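Local coordinates for protein Atp-dependent DNA ligase (Psychromonas sp., PDB 4D05) that probably seals nicks in DNA using ATP, passing through a covalent enzyme-adenylate intermediate that is captured in this structure, at residues 24-29 against 172-177; 66-69 against 74-77; 109-114 against 126-131; 138-143 against 153-158. All coordinates share one frame; numbering follows the deposited sequence. Where two conformers were deposited one is given.

Interaction 1: 24-29 against 172-177. With AMP (adenosine monophosphate), chain H; SO4 (sulfate ion), chain F.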
loop_
_atom_site.group_PDB
_atom_site.type_symbol
_atom_site.label_atom_id
_atom_site.label_comp_id
_atom_site.label_asym_id
_atom_site.label_seq_id
_atom_site.Cartn_x
_atom_site.Cartn_y
_atom_site.Cartn_z
ATOM N N SER A 24 -0.049 -3.790 11.267
ATOM C CA SER A 24 1.327 -3.400 11.071
ATOM C C SER A 24 1.367 -2.170 10.172
ATOM O O SER A 24 0.394 -1.834 9.510
ATOM C CB SER A 24 2.106 -4.563 10.407
ATOM O OG SER A 24 1.551 -4.866 9.140
ATOM N N GLU A 25 2.497 -1.490 10.170
ATOM C CA GLU A 25 2.691 -0.327 9.282
ATOM C C GLU A 25 2.935 -0.776 7.848
ATOM O O GLU A 25 3.791 -1.629 7.565
ATOM C CB GLU A 25 3.873 0.509 9.771
ATOM C CG GLU A 25 4.058 1.802 8.950
ATOM C CD GLU A 25 5.101 2.742 9.498
ATOM O OE1 GLU A 25 5.396 2.650 10.709
ATOM O OE2 GLU A 25 5.628 3.586 8.713
ATOM N N LYS A 26 2.177 -0.202 6.927
ATOM C CA LYS A 26 2.384 -0.421 5.500
ATOM C C LYS A 26 3.667 0.331 5.100
ATOM O O LYS A 26 3.732 1.542 5.223
ATOM C CB LYS A 26 1.182 0.148 4.749
ATOM C CG LYS A 26 1.117 -0.135 3.257
ATOM C CD LYS A 26 -0.186 0.481 2.730
ATOM C CE LYS A 26 -0.507 -0.022 1.303
ATOM N NZ LYS A 26 0.504 0.602 0.444
ATOM N N LEU A 27 4.680 -0.397 4.635
ATOM C CA LEU A 27 5.967 0.238 4.327
ATOM C C LEU A 27 6.088 0.465 2.820
ATOM O O LEU A 27 5.721 -0.386 2.026
ATOM C CB LEU A 27 7.136 -0.650 4.774
ATOM C CG LEU A 27 7.168 -1.024 6.242
ATOM C CD1 LEU A 27 8.468 -1.778 6.584
ATOM C CD2 LEU A 27 7.008 0.212 7.118
ATOM N N ASP A 28 6.596 1.638 2.453
ATOM C CA ASP A 28 6.777 1.998 1.046
ATOM C C ASP A 28 8.214 1.639 0.663
ATOM O O ASP A 28 9.118 2.479 0.676
ATOM C CB ASP A 28 6.555 3.490 0.870
ATOM C CG ASP A 28 6.437 3.906 -0.594
ATOM O OD1 ASP A 28 6.168 3.087 -1.493
ATOM O OD2 ASP A 28 6.548 5.110 -0.827
ATOM N N GLY A 29 8.395 0.379 0.329
ATOM C CA GLY A 29 9.693 -0.125 -0.114
ATOM C C GLY A 29 9.577 -0.949 -1.368
ATOM O O GLY A 29 8.665 -0.762 -2.178
ATOM N N LEU A 172 -5.915 -10.534 4.277
ATOM C CA LEU A 172 -4.851 -9.556 4.304
ATOM C C LEU A 172 -5.369 -8.281 3.652
ATOM O O LEU A 172 -5.697 -8.305 2.477
ATOM C CB LEU A 172 -3.638 -10.078 3.504
ATOM C CG LEU A 172 -2.413 -9.166 3.468
ATOM C CD1 LEU A 172 -1.796 -8.946 4.845
ATOM C CD2 LEU A 172 -1.334 -9.668 2.505
HETATM N N MSE A 173 -5.453 -7.202 4.403
HETATM C CA MSE A 173 -6.046 -5.962 3.898
HETATM C C MSE A 173 -5.141 -4.729 4.052
HETATM O O MSE A 173 -4.438 -4.590 5.041
HETATM C CB MSE A 173 -7.349 -5.689 4.629
HETATM C CG MSE A 173 -8.436 -6.694 4.351
HETATM SE SE MSE A 173 -10.012 -6.410 5.463
HETATM C CE MSE A 173 -9.309 -7.194 7.067
ATOM N N LYS A 174 -5.214 -3.848 3.055
ATOM C CA LYS A 174 -4.531 -2.564 3.068
ATOM C C LYS A 174 -5.469 -1.549 3.649
ATOM O O LYS A 174 -6.626 -1.502 3.276
ATOM C CB LYS A 174 -4.217 -2.056 1.639
ATOM C CG LYS A 174 -3.494 -3.000 0.783
ATOM C CD LYS A 174 -3.399 -2.462 -0.674
ATOM C CE LYS A 174 -2.460 -3.324 -1.444
ATOM N NZ LYS A 174 -2.063 -2.682 -2.715
ATOM N N LEU A 175 -4.936 -0.668 4.482
ATOM C CA LEU A 175 -5.714 0.463 4.996
ATOM C C LEU A 175 -4.923 1.749 4.811
ATOM O O LEU A 175 -3.909 1.997 5.480
ATOM C CB LEU A 175 -6.063 0.227 6.469
ATOM C CG LEU A 175 -6.689 1.418 7.180
ATOM C CD1 LEU A 175 -7.931 1.913 6.490
ATOM C CD2 LEU A 175 -7.006 1.020 8.625
ATOM N N LYS A 176 -5.382 2.582 3.878
ATOM C CA LYS A 176 -4.798 3.909 3.700
ATOM C C LYS A 176 -5.908 4.909 3.947
ATOM O O LYS A 176 -7.095 4.551 3.948
ATOM C CB LYS A 176 -4.195 4.064 2.294
ATOM C CG LYS A 176 -2.947 3.195 2.090
ATOM C CD LYS A 176 -2.269 3.401 0.751
ATOM C CE LYS A 176 -1.443 4.682 0.752
ATOM N NZ LYS A 176 -0.439 4.721 -0.382
ATOM N N LYS A 177 -5.543 6.159 4.165
ATOM C CA LYS A 177 -6.561 7.184 4.374
ATOM C C LYS A 177 -7.461 7.377 3.198
ATOM O O LYS A 177 -8.666 7.664 3.353
ATOM C CB LYS A 177 -5.916 8.512 4.766
ATOM C CG LYS A 177 -5.607 8.533 6.255
ATOM C CD LYS A 177 -5.692 9.867 6.844
ATOM C CE LYS A 177 -5.354 9.803 8.334
ATOM N NZ LYS A 177 -5.171 11.174 8.843
HETATM P P AMP H . 0.432 -0.447 -1.193
HETATM O O1P AMP H . -0.924 -0.342 -1.831
HETATM O O2P AMP H . 1.711 0.105 -1.797
HETATM O "O5'" AMP H . 0.609 -1.962 -0.757
HETATM C "C5'" AMP H . 1.773 -2.212 -0.003
HETATM C "C4'" AMP H . 2.405 -3.436 -0.592
HETATM O "O4'" AMP H . 3.560 -3.807 0.128
HETATM C "C3'" AMP H . 1.408 -4.540 -0.490
HETATM O "O3'" AMP H . 1.474 -5.196 -1.767
HETATM C "C2'" AMP H . 1.926 -5.410 0.618
HETATM O "O2'" AMP H . 1.640 -6.698 0.066
HETATM C "C1'" AMP H . 3.405 -4.997 0.878
HETATM N N9 AMP H . 3.611 -4.542 2.295
HETATM C C8 AMP H . 4.192 -3.414 2.792
HETATM N N7 AMP H . 4.146 -3.349 4.146
HETATM C C5 AMP H . 3.563 -4.510 4.525
HETATM C C6 AMP H . 3.149 -5.086 5.807
HETATM N N6 AMP H . 3.412 -4.430 6.947
HETATM N N1 AMP H . 2.565 -6.289 5.759
HETATM C C2 AMP H . 2.256 -6.926 4.622
HETATM N N3 AMP H . 2.577 -6.467 3.424
HETATM C C4 AMP H . 3.216 -5.277 3.324
HETATM S S SO4 F . -0.123 -5.104 -4.571
HETATM O O1 SO4 F . 0.208 -3.712 -4.244
HETATM O O2 SO4 F . 1.091 -5.938 -4.667
HETATM O O3 SO4 F . -0.962 -5.691 -3.520
HETATM O O4 SO4 F . -0.835 -5.141 -5.860
#
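K26 meets K174 and K176 through aliphatic carbon: its CE lies 3.9 Å from CD of K176 and 4.2 Å from CB of K174, and the side chains of K26 and K176 cross at about a right angle. No hydrogen bond spans the two segments; the nucleotide joins them. Its link to the first is covalent, K26 NZ being bonded to P of AMP at 1.9 Å, the lysyl phosphoramidate of an enzyme-adenylate. CG of K26 stands anti to the backbone N (chi1 -172°) and the chain runs straight until chi4, -70°, turns NZ onto the phosphorus. Residues 26-29 read K-L-D-G, the KxDG signature that holds the nucleotidyl lysine of covalent nucleotidyltransferases, and K174 and K176 are the two lysines of motif V. Hydrogen bonds then fix the base. AMP N6 donates to S24 OG and to E25 O, both at 2.9 Å, while L27 N reaches AMP N7 at 3.0 Å along an almost straight bond (175°). On the phosphate side, the extended K174 chain brings NZ to 2.7 Å from AMP O1P and 2.9 Å from O1 of a sulfate, which K42 and R168 also hold. A methionine in place of K174 would probably leave O1P without this donor and the phosphate freer to turn.

Interaction 2: 66-69 against 74-77. With SO4 (sulfate ion), chain C.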
loop_
_atom_site.group_PDB
_atom_site.type_symbol
_atom_site.label_atom_id
_atom_site.label_comp_id
_atom_site.label_asym_id
_atom_site.label_seq_id
_atom_site.Cartn_x
_atom_site.Cartn_y
_atom_site.Cartn_z
ATOM N N LEU A 66 12.198 -4.550 1.214
ATOM C CA LEU A 66 13.492 -3.880 1.317
ATOM C C LEU A 66 13.153 -2.416 1.584
ATOM O O LEU A 66 12.419 -1.782 0.804
ATOM C CB LEU A 66 14.293 -4.049 0.034
ATOM C CG LEU A 66 14.602 -5.500 -0.343
ATOM C CD1 LEU A 66 15.201 -5.589 -1.728
ATOM C CD2 LEU A 66 15.548 -6.132 0.665
ATOM N N TRP A 67 13.689 -1.871 2.668
ATOM C CA TRP A 67 13.266 -0.559 3.129
ATOM C C TRP A 67 14.338 0.058 4.001
ATOM O O TRP A 67 15.064 -0.635 4.732
ATOM C CB TRP A 67 11.990 -0.764 3.928
ATOM C CG TRP A 67 11.273 0.428 4.522
ATOM C CD1 TRP A 67 10.353 1.247 3.901
ATOM C CD2 TRP A 67 11.311 0.842 5.898
ATOM N NE1 TRP A 67 9.830 2.153 4.831
ATOM C CE2 TRP A 67 10.390 1.898 6.054
ATOM C CE3 TRP A 67 12.011 0.398 7.010
ATOM C CZ2 TRP A 67 10.196 2.539 7.283
ATOM C CZ3 TRP A 67 11.806 1.035 8.227
ATOM C CH2 TRP A 67 10.896 2.078 8.347
ATOM N N ILE A 68 14.466 1.374 3.887
ATOM C CA ILE A 68 15.439 2.115 4.672
ATOM C C ILE A 68 14.788 2.876 5.798
ATOM O O ILE A 68 15.185 2.744 6.966
ATOM C CB ILE A 68 16.229 3.076 3.780
ATOM C CG1 ILE A 68 17.055 2.272 2.767
ATOM C CG2 ILE A 68 17.151 3.985 4.599
ATOM C CD1 ILE A 68 17.661 3.091 1.652
ATOM N N ALA A 69 13.814 3.690 5.439
ATOM C CA ALA A 69 13.076 4.519 6.418
ATOM C C ALA A 69 11.842 5.070 5.741
ATOM O O ALA A 69 11.705 4.967 4.536
ATOM C CB ALA A 69 13.972 5.666 6.848
ATOM N N GLU A 74 12.447 6.289 -3.190
ATOM C CA GLU A 74 13.285 6.369 -4.388
ATOM C C GLU A 74 14.713 5.913 -4.075
ATOM O O GLU A 74 15.379 5.334 -4.928
ATOM C CB GLU A 74 13.268 7.757 -5.032
ATOM C CG GLU A 74 11.901 8.142 -5.581
ATOM C CD GLU A 74 11.332 7.224 -6.677
ATOM O OE1 GLU A 74 12.084 6.538 -7.391
ATOM O OE2 GLU A 74 10.094 7.224 -6.867
ATOM N N THR A 75 15.209 6.202 -2.882
ATOM C CA THR A 75 16.545 5.751 -2.521
ATOM C C THR A 75 16.646 4.234 -2.522
ATOM O O THR A 75 17.527 3.660 -3.155
ATOM C CB THR A 75 16.953 6.275 -1.178
ATOM O OG1 THR A 75 16.921 7.713 -1.219
ATOM C CG2 THR A 75 18.350 5.787 -0.844
ATOM N N VAL A 76 15.732 3.564 -1.804
ATOM C CA VAL A 76 15.810 2.096 -1.771
ATOM C C VAL A 76 15.563 1.454 -3.132
ATOM O O VAL A 76 16.247 0.501 -3.514
ATOM C CB VAL A 76 14.921 1.483 -0.645
ATOM C CG1 VAL A 76 13.445 1.544 -0.972
ATOM C CG2 VAL A 76 15.352 0.040 -0.375
ATOM N N SER A 77 14.633 2.001 -3.899
ATOM C CA SER A 77 14.349 1.515 -5.240
ATOM C C SER A 77 15.574 1.672 -6.147
ATOM O O SER A 77 15.919 0.758 -6.892
ATOM C CB SER A 77 13.161 2.308 -5.836
ATOM O OG SER A 77 12.816 1.805 -7.134
HETATM S S SO4 C . 9.991 9.078 -1.450
HETATM O O1 SO4 C . 10.089 10.474 -0.929
HETATM O O2 SO4 C . 9.711 8.135 -0.332
HETATM O O3 SO4 C . 8.876 9.087 -2.413
HETATM O O4 SO4 C . 11.227 8.786 -2.209
#
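W67 and V76 mark the closest backbone approach, 6.1 Å from CA to CA, where strand 62-67 gives way to a short loop that leads straight into helix 73-80. V76 carries most of the contact from the helix side. Its CG2, set opposite the backbone N, is thereby turned to the carbonyl O of L66 at 3.6 Å and lies 4.2 Å from CB of the same residue, so it packs against backbone as much as side chain. I68, one residue beyond the strand, points toward the helix: CD1 lies 3.7 Å from CG2 of T75, the two side chains at about a right angle, and 3.9 Å from CB of V76, which it passes in the opposite direction. This strand-loop-helix unit belongs to the nucleotidyltransferase domain, and E65, just before L66, is part of the AMP pocket. W67 directs its CB away from the helix and packs on L27; A69 N lies 3.8 Å above its ring plane, over the centre. I93 touches both L66 and V76. In the first turn of helix 73-80 a sulfate, probably from the crystallisation liquor, accepts a nearly straight bond (175°) from E74 N to its O4 at 2.9 Å and another from F73 N.

Interaction 3: 109-114 against 126-131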
loop_
_atom_site.group_PDB
_atom_site.type_symbol
_atom_site.label_atom_id
_atom_site.label_comp_id
_atom_site.label_asym_id
_atom_site.label_seq_id
_atom_site.Cartn_x
_atom_site.Cartn_y
_atom_site.Cartn_z
ATOM N N GLN A 109 1.010 -18.110 14.434
ATOM C CA GLN A 109 2.229 -18.908 14.634
ATOM C C GLN A 109 3.355 -18.476 13.725
ATOM O O GLN A 109 4.520 -18.620 14.071
ATOM C CB GLN A 109 1.940 -20.396 14.450
ATOM C CG GLN A 109 1.234 -21.019 15.653
ATOM C CD GLN A 109 1.110 -22.541 15.566
ATOM O OE1 GLN A 109 1.791 -23.194 14.793
ATOM N NE2 GLN A 109 0.263 -23.104 16.410
ATOM N N ARG A 110 3.028 -17.965 12.545
ATOM C CA ARG A 110 4.070 -17.468 11.674
ATOM C C ARG A 110 4.753 -16.256 12.307
ATOM O O ARG A 110 5.944 -16.130 12.228
ATOM C CB ARG A 110 3.530 -17.155 10.278
ATOM C CG ARG A 110 2.952 -18.405 9.645
ATOM C CD ARG A 110 2.575 -18.462 8.222
ATOM N NE ARG A 110 1.906 -17.336 7.630
ATOM C CZ ARG A 110 0.625 -17.249 7.279
ATOM N NH1 ARG A 110 -0.282 -18.155 7.620
ATOM N NH2 ARG A 110 0.224 -16.165 6.644
ATOM N N ILE A 111 3.995 -15.361 12.935
ATOM C CA ILE A 111 4.607 -14.234 13.632
ATOM C C ILE A 111 5.561 -14.718 14.715
ATOM O O ILE A 111 6.670 -14.229 14.874
ATOM C CB ILE A 111 3.540 -13.349 14.281
ATOM C CG1 ILE A 111 2.689 -12.640 13.212
ATOM C CG2 ILE A 111 4.180 -12.338 15.194
ATOM C CD1 ILE A 111 1.487 -11.923 13.807
ATOM N N ASN A 112 5.131 -15.714 15.481
ATOM C CA ASN A 112 5.996 -16.208 16.540
ATOM C C ASN A 112 7.305 -16.763 15.977
ATOM O O ASN A 112 8.385 -16.514 16.517
ATOM C CB ASN A 112 5.257 -17.248 17.366
ATOM C CG ASN A 112 5.935 -17.522 18.653
ATOM O OD1 ASN A 112 6.826 -18.371 18.697
ATOM N ND2 ASN A 112 5.548 -16.770 19.742
ATOM N N LYS A 113 7.204 -17.494 14.876
ATOM C CA LYS A 113 8.410 -18.013 14.240
ATOM C C LYS A 113 9.297 -16.877 13.717
ATOM O O LYS A 113 10.510 -16.922 13.887
ATOM C CB LYS A 113 8.085 -19.005 13.137
ATOM C CG LYS A 113 9.320 -19.656 12.563
ATOM C CD LYS A 113 8.989 -20.788 11.646
ATOM C CE LYS A 113 10.231 -21.433 11.129
ATOM N NZ LYS A 113 9.932 -22.661 10.340
HETATM N N MSE A 114 8.698 -15.890 13.059
HETATM C CA MSE A 114 9.479 -14.786 12.531
HETATM C C MSE A 114 10.253 -14.056 13.630
HETATM O O MSE A 114 11.410 -13.674 13.425
HETATM C CB MSE A 114 8.566 -13.785 11.794
HETATM C CG MSE A 114 8.083 -14.308 10.487
HETATM SE SE MSE A 114 7.222 -12.891 9.387
HETATM C CE MSE A 114 5.588 -12.792 10.374
ATOM N N LEU A 126 18.216 -7.810 8.787
ATOM C CA LEU A 126 16.978 -8.607 8.860
ATOM C C LEU A 126 16.206 -8.219 10.102
ATOM O O LEU A 126 16.697 -8.348 11.240
ATOM C CB LEU A 126 17.255 -10.120 8.885
ATOM C CG LEU A 126 16.032 -11.042 8.912
ATOM C CD1 LEU A 126 15.297 -10.988 7.575
ATOM C CD2 LEU A 126 16.416 -12.484 9.220
ATOM N N GLN A 127 15.008 -7.691 9.882
ATOM C CA GLN A 127 14.180 -7.186 10.982
ATOM C C GLN A 127 12.700 -7.530 10.762
ATOM O O GLN A 127 12.321 -7.791 9.645
ATOM C CB GLN A 127 14.460 -5.684 11.193
ATOM C CG GLN A 127 15.466 -5.599 12.367
ATOM C CD GLN A 127 16.699 -4.765 12.185
ATOM O OE1 GLN A 127 16.638 -3.575 11.814
ATOM N NE2 GLN A 127 17.850 -5.355 12.529
HETATM N N MSE A 128 11.912 -7.636 11.841
HETATM C CA MSE A 128 10.488 -8.005 11.719
HETATM C C MSE A 128 9.666 -6.726 11.776
HETATM O O MSE A 128 9.916 -5.877 12.626
HETATM C CB MSE A 128 10.045 -8.965 12.842
HETATM C CG MSE A 128 8.886 -9.890 12.427
HETATM SE SE MSE A 128 7.895 -10.720 13.711
HETATM C CE MSE A 128 7.441 -9.300 14.962
ATOM N N ILE A 129 8.714 -6.583 10.867
ATOM C CA ILE A 129 7.748 -5.507 10.981
ATOM C C ILE A 129 6.905 -5.775 12.234
ATOM O O ILE A 129 6.410 -6.864 12.429
ATOM C CB ILE A 129 6.878 -5.418 9.718
ATOM C CG1 ILE A 129 7.782 -5.123 8.508
ATOM C CG2 ILE A 129 5.844 -4.333 9.884
ATOM C CD1 ILE A 129 7.080 -5.110 7.169
ATOM N N GLU A 130 6.751 -4.771 13.087
ATOM C CA GLU A 130 5.936 -4.921 14.293
ATOM C C GLU A 130 4.476 -5.270 13.969
ATOM O O GLU A 130 3.871 -4.688 13.064
ATOM C CB GLU A 130 6.004 -3.630 15.124
ATOM C CG GLU A 130 5.243 -3.694 16.444
ATOM C CD GLU A 130 5.142 -2.345 17.178
ATOM O OE1 GLU A 130 5.632 -1.298 16.668
ATOM O OE2 GLU A 130 4.556 -2.342 18.288
ATOM N N GLN A 131 3.927 -6.227 14.715
ATOM C CA GLN A 131 2.561 -6.697 14.547
ATOM C C GLN A 131 1.856 -6.500 15.889
ATOM O O GLN A 131 2.317 -7.005 16.945
ATOM C CB GLN A 131 2.541 -8.189 14.166
ATOM C CG GLN A 131 3.255 -8.561 12.821
ATOM C CD GLN A 131 2.426 -8.164 11.609
ATOM O OE1 GLN A 131 1.240 -7.858 11.725
ATOM N NE2 GLN A 131 3.045 -8.215 10.424
#
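M128 reaches from its strand to helix 107-121 and lays its selenium against CB of M114, 3.7 Å away; both residues are selenomethionines, so this heavy atom stands where native methionine has sulfur. The M128 chain is extended as far as SE and then bends (chi3 49°). The same SE lies 3.9 Å from the carbonyl O of I111 and 4.3 Å from CG2 of I111, so it touches successive turns of the helix, one side chain bridging two helical positions. Beside this pair I111 meets Q131. The two side chains cross obliquely, with CD1 of I111 3.9 Å from CB of Q131 and equally close to CG. It is the aliphatic part of the glutamine that does the touching: a bend at chi2 (-75°) turns the chain beyond CG. No hydrogen bond crosses the contact, which rests on apolar atoms and the polarisable selenium. R110, on the same helix, is directed elsewhere, to a salt bridge with D99 and to the carbonyl oxygens of V105 and A162. Next to M128, I129 touches AMP, while Q131 packs on Y22 and S24 of strand 21-26. Helix 107-121 is the crossover of a beta-alpha-beta unit: it connects strand 94-99 to the parallel neighbour 126-128, the edge strand of the sheet, and the contact clasps the helix to the end of that second strand.

Interaction 4: 138-143 against 153-158. With AMP (adenosine monophosphate), chain H.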
loop_
_atom_site.group_PDB
_atom_site.type_symbol
_atom_site.label_atom_id
_atom_site.label_comp_id
_atom_site.label_asym_id
_atom_site.label_seq_id
_atom_site.Cartn_x
_atom_site.Cartn_y
_atom_site.Cartn_z
ATOM N N VAL A 138 -12.262 2.808 16.083
ATOM C CA VAL A 138 -11.843 4.149 16.426
ATOM C C VAL A 138 -10.337 4.190 16.738
ATOM O O VAL A 138 -9.599 5.078 16.283
ATOM C CB VAL A 138 -12.671 4.722 17.595
ATOM C CG1 VAL A 138 -12.042 6.012 18.069
ATOM C CG2 VAL A 138 -14.102 4.935 17.128
ATOM N N ALA A 139 -9.860 3.224 17.511
ATOM C CA ALA A 139 -8.450 3.164 17.832
ATOM C C ALA A 139 -7.571 2.887 16.595
ATOM O O ALA A 139 -6.482 3.420 16.451
ATOM C CB ALA A 139 -8.223 2.105 18.896
ATOM N N LEU A 140 -8.104 2.106 15.683
ATOM C CA LEU A 140 -7.408 1.765 14.456
ATOM C C LEU A 140 -7.210 3.028 13.591
ATOM O O LEU A 140 -6.119 3.279 13.040
ATOM C CB LEU A 140 -8.221 0.725 13.700
ATOM C CG LEU A 140 -7.619 0.273 12.377
ATOM C CD1 LEU A 140 -6.353 -0.529 12.613
ATOM C CD2 LEU A 140 -8.659 -0.504 11.543
ATOM N N PHE A 141 -8.258 3.849 13.497
ATOM C CA PHE A 141 -8.198 5.045 12.655
ATOM C C PHE A 141 -7.353 6.118 13.346
ATOM O O PHE A 141 -6.731 6.953 12.702
ATOM C CB PHE A 141 -9.608 5.577 12.375
ATOM C CG PHE A 141 -10.369 4.860 11.289
ATOM C CD1 PHE A 141 -9.978 3.638 10.792
ATOM C CD2 PHE A 141 -11.507 5.470 10.731
ATOM C CE1 PHE A 141 -10.689 3.011 9.778
ATOM C CE2 PHE A 141 -12.233 4.833 9.723
ATOM C CZ PHE A 141 -11.798 3.585 9.256
ATOM N N ASP A 142 -7.315 6.107 14.672
ATOM C CA ASP A 142 -6.400 7.000 15.381
ATOM C C ASP A 142 -4.949 6.603 15.074
ATOM O O ASP A 142 -4.106 7.469 14.817
ATOM C CB ASP A 142 -6.673 6.961 16.914
ATOM C CG ASP A 142 -6.218 8.229 17.657
ATOM O OD1 ASP A 142 -6.261 9.334 17.098
ATOM O OD2 ASP A 142 -5.844 8.097 18.850
ATOM N N LEU A 143 -4.665 5.303 15.141
ATOM C CA LEU A 143 -3.339 4.777 14.795
ATOM C C LEU A 143 -2.970 5.138 13.352
ATOM O O LEU A 143 -1.847 5.562 13.098
ATOM C CB LEU A 143 -3.272 3.269 14.999
ATOM C CG LEU A 143 -1.982 2.616 14.529
ATOM C CD1 LEU A 143 -0.761 3.168 15.230
ATOM C CD2 LEU A 143 -2.105 1.139 14.735
ATOM N N GLU A 153 3.019 5.336 5.426
ATOM C CA GLU A 153 2.131 5.166 4.282
ATOM C C GLU A 153 0.704 4.756 4.670
ATOM O O GLU A 153 -0.266 5.125 4.024
ATOM C CB GLU A 153 2.752 4.135 3.313
ATOM C CG GLU A 153 2.257 4.196 1.891
ATOM C CD GLU A 153 2.850 5.352 1.084
ATOM O OE1 GLU A 153 3.462 6.262 1.673
ATOM O OE2 GLU A 153 2.706 5.356 -0.155
ATOM N N GLY A 154 0.583 3.971 5.731
ATOM C CA GLY A 154 -0.705 3.433 6.108
ATOM C C GLY A 154 -0.517 2.205 6.980
ATOM O O GLY A 154 0.540 2.044 7.606
ATOM N N LEU A 155 -1.556 1.367 7.030
ATOM C CA LEU A 155 -1.523 0.146 7.838
ATOM C C LEU A 155 -1.871 -1.076 7.004
ATOM O O LEU A 155 -2.490 -0.972 5.946
ATOM C CB LEU A 155 -2.542 0.254 8.993
ATOM C CG LEU A 155 -2.302 1.406 9.951
ATOM C CD1 LEU A 155 -3.457 1.537 10.960
ATOM C CD2 LEU A 155 -1.010 1.177 10.639
HETATM N N MSE A 156 -1.463 -2.241 7.489
HETATM C CA MSE A 156 -1.897 -3.510 6.973
HETATM C C MSE A 156 -2.523 -4.328 8.090
HETATM O O MSE A 156 -2.081 -4.248 9.219
HETATM C CB MSE A 156 -0.701 -4.322 6.421
HETATM C CG MSE A 156 0.113 -3.605 5.336
HETATM SE SE MSE A 156 -0.858 -3.454 3.626
HETATM C CE MSE A 156 -1.348 -5.347 3.412
ATOM N N LEU A 157 -3.546 -5.117 7.741
ATOM C CA LEU A 157 -4.245 -5.981 8.661
ATOM C C LEU A 157 -4.149 -7.427 8.146
ATOM O O LEU A 157 -4.396 -7.693 6.970
ATOM C CB LEU A 157 -5.714 -5.597 8.753
ATOM C CG LEU A 157 -6.016 -4.272 9.493
ATOM C CD1 LEU A 157 -5.833 -3.044 8.602
ATOM C CD2 LEU A 157 -7.408 -4.266 10.025
ATOM N N HIS A 158 -3.845 -8.358 9.043
ATOM C CA HIS A 158 -3.738 -9.763 8.639
ATOM C C HIS A 158 -4.390 -10.631 9.702
ATOM O O HIS A 158 -4.011 -10.593 10.866
ATOM C CB HIS A 158 -2.263 -10.104 8.468
ATOM C CG HIS A 158 -2.012 -11.374 7.718
ATOM N ND1 HIS A 158 -0.770 -11.687 7.212
ATOM C CD2 HIS A 158 -2.817 -12.409 7.404
ATOM C CE1 HIS A 158 -0.834 -12.838 6.573
ATOM N NE2 HIS A 158 -2.058 -13.320 6.703
HETATM P P AMP H . 0.432 -0.447 -1.193
HETATM O O1P AMP H . -0.924 -0.342 -1.831
HETATM O O2P AMP H . 1.711 0.105 -1.797
HETATM O "O5'" AMP H . 0.609 -1.962 -0.757
HETATM C "C5'" AMP H . 1.773 -2.212 -0.003
HETATM C "C4'" AMP H . 2.405 -3.436 -0.592
HETATM O "O4'" AMP H . 3.560 -3.807 0.128
HETATM C "C3'" AMP H . 1.408 -4.540 -0.490
HETATM O "O3'" AMP H . 1.474 -5.196 -1.767
HETATM C "C2'" AMP H . 1.926 -5.410 0.618
HETATM O "O2'" AMP H . 1.640 -6.698 0.066
HETATM C "C1'" AMP H . 3.405 -4.997 0.878
HETATM N N9 AMP H . 3.611 -4.542 2.295
HETATM C C8 AMP H . 4.192 -3.414 2.792
HETATM N N7 AMP H . 4.146 -3.349 4.146
HETATM C C5 AMP H . 3.563 -4.510 4.525
HETATM C C6 AMP H . 3.149 -5.086 5.807
HETATM N N6 AMP H . 3.412 -4.430 6.947
HETATM N N1 AMP H . 2.565 -6.289 5.759
HETATM C C2 AMP H . 2.256 -6.926 4.622
HETATM N N3 AMP H . 2.577 -6.467 3.424
HETATM C C4 AMP H . 3.216 -5.277 3.324
#
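L140 and L143 both set CG anti to the backbone N (chi1 180° and 174°), which swings their branched ends from the helix flank to the strand, L140 to L155 and L157, L143 to L155. L155 answers with CD1, 3.9 Å from CD1 of L140, the two side chains sliding past in opposite directions. The same methyl lies 4.0 Å from CG of L143, whose side chain meets L155 at a slant, and 3.8 Å from the carbonyl O of L140. CD2 of L157 touches CD2 of L140 at 4.2 Å. Helix 137-149 thus covers one face of the sheet; the N-to-C directions of 138-143 and strand 154-158 are 137° apart, the axes 9.6 Å. M156, between the two strand leucines, points to the other face and lays CG over the adenine, 3.4 Å from AMP C6. No hydrogen bond or charge pair crosses the contact: leucine against leucine holds helix to sheet by burial and dispersion, without directional bonds to fix its register.

From the N terminus, strand 21-26 opens interaction 1, which closes at 172-177, with 142 residues between its segments, and so encloses the other three. Within that span they follow in series without crossing: interaction 2 closes a four-residue connection from strand to helix, interaction 3 a helical return to an edge strand, interaction 4 a helix-to-strand turn. Interactions 2 and 3 reach one sheet, 1 and 4 another, where strand 154-159 lies between 21-26 and 173-175. Interactions 1, 3 and 4 contribute residues to the AMP pocket; interaction 2 lies beside it. L27 of interaction 1 touches W67 and I129, and S24 O meets M156 N. R110 packs on H158, joining interactions 3 and 4.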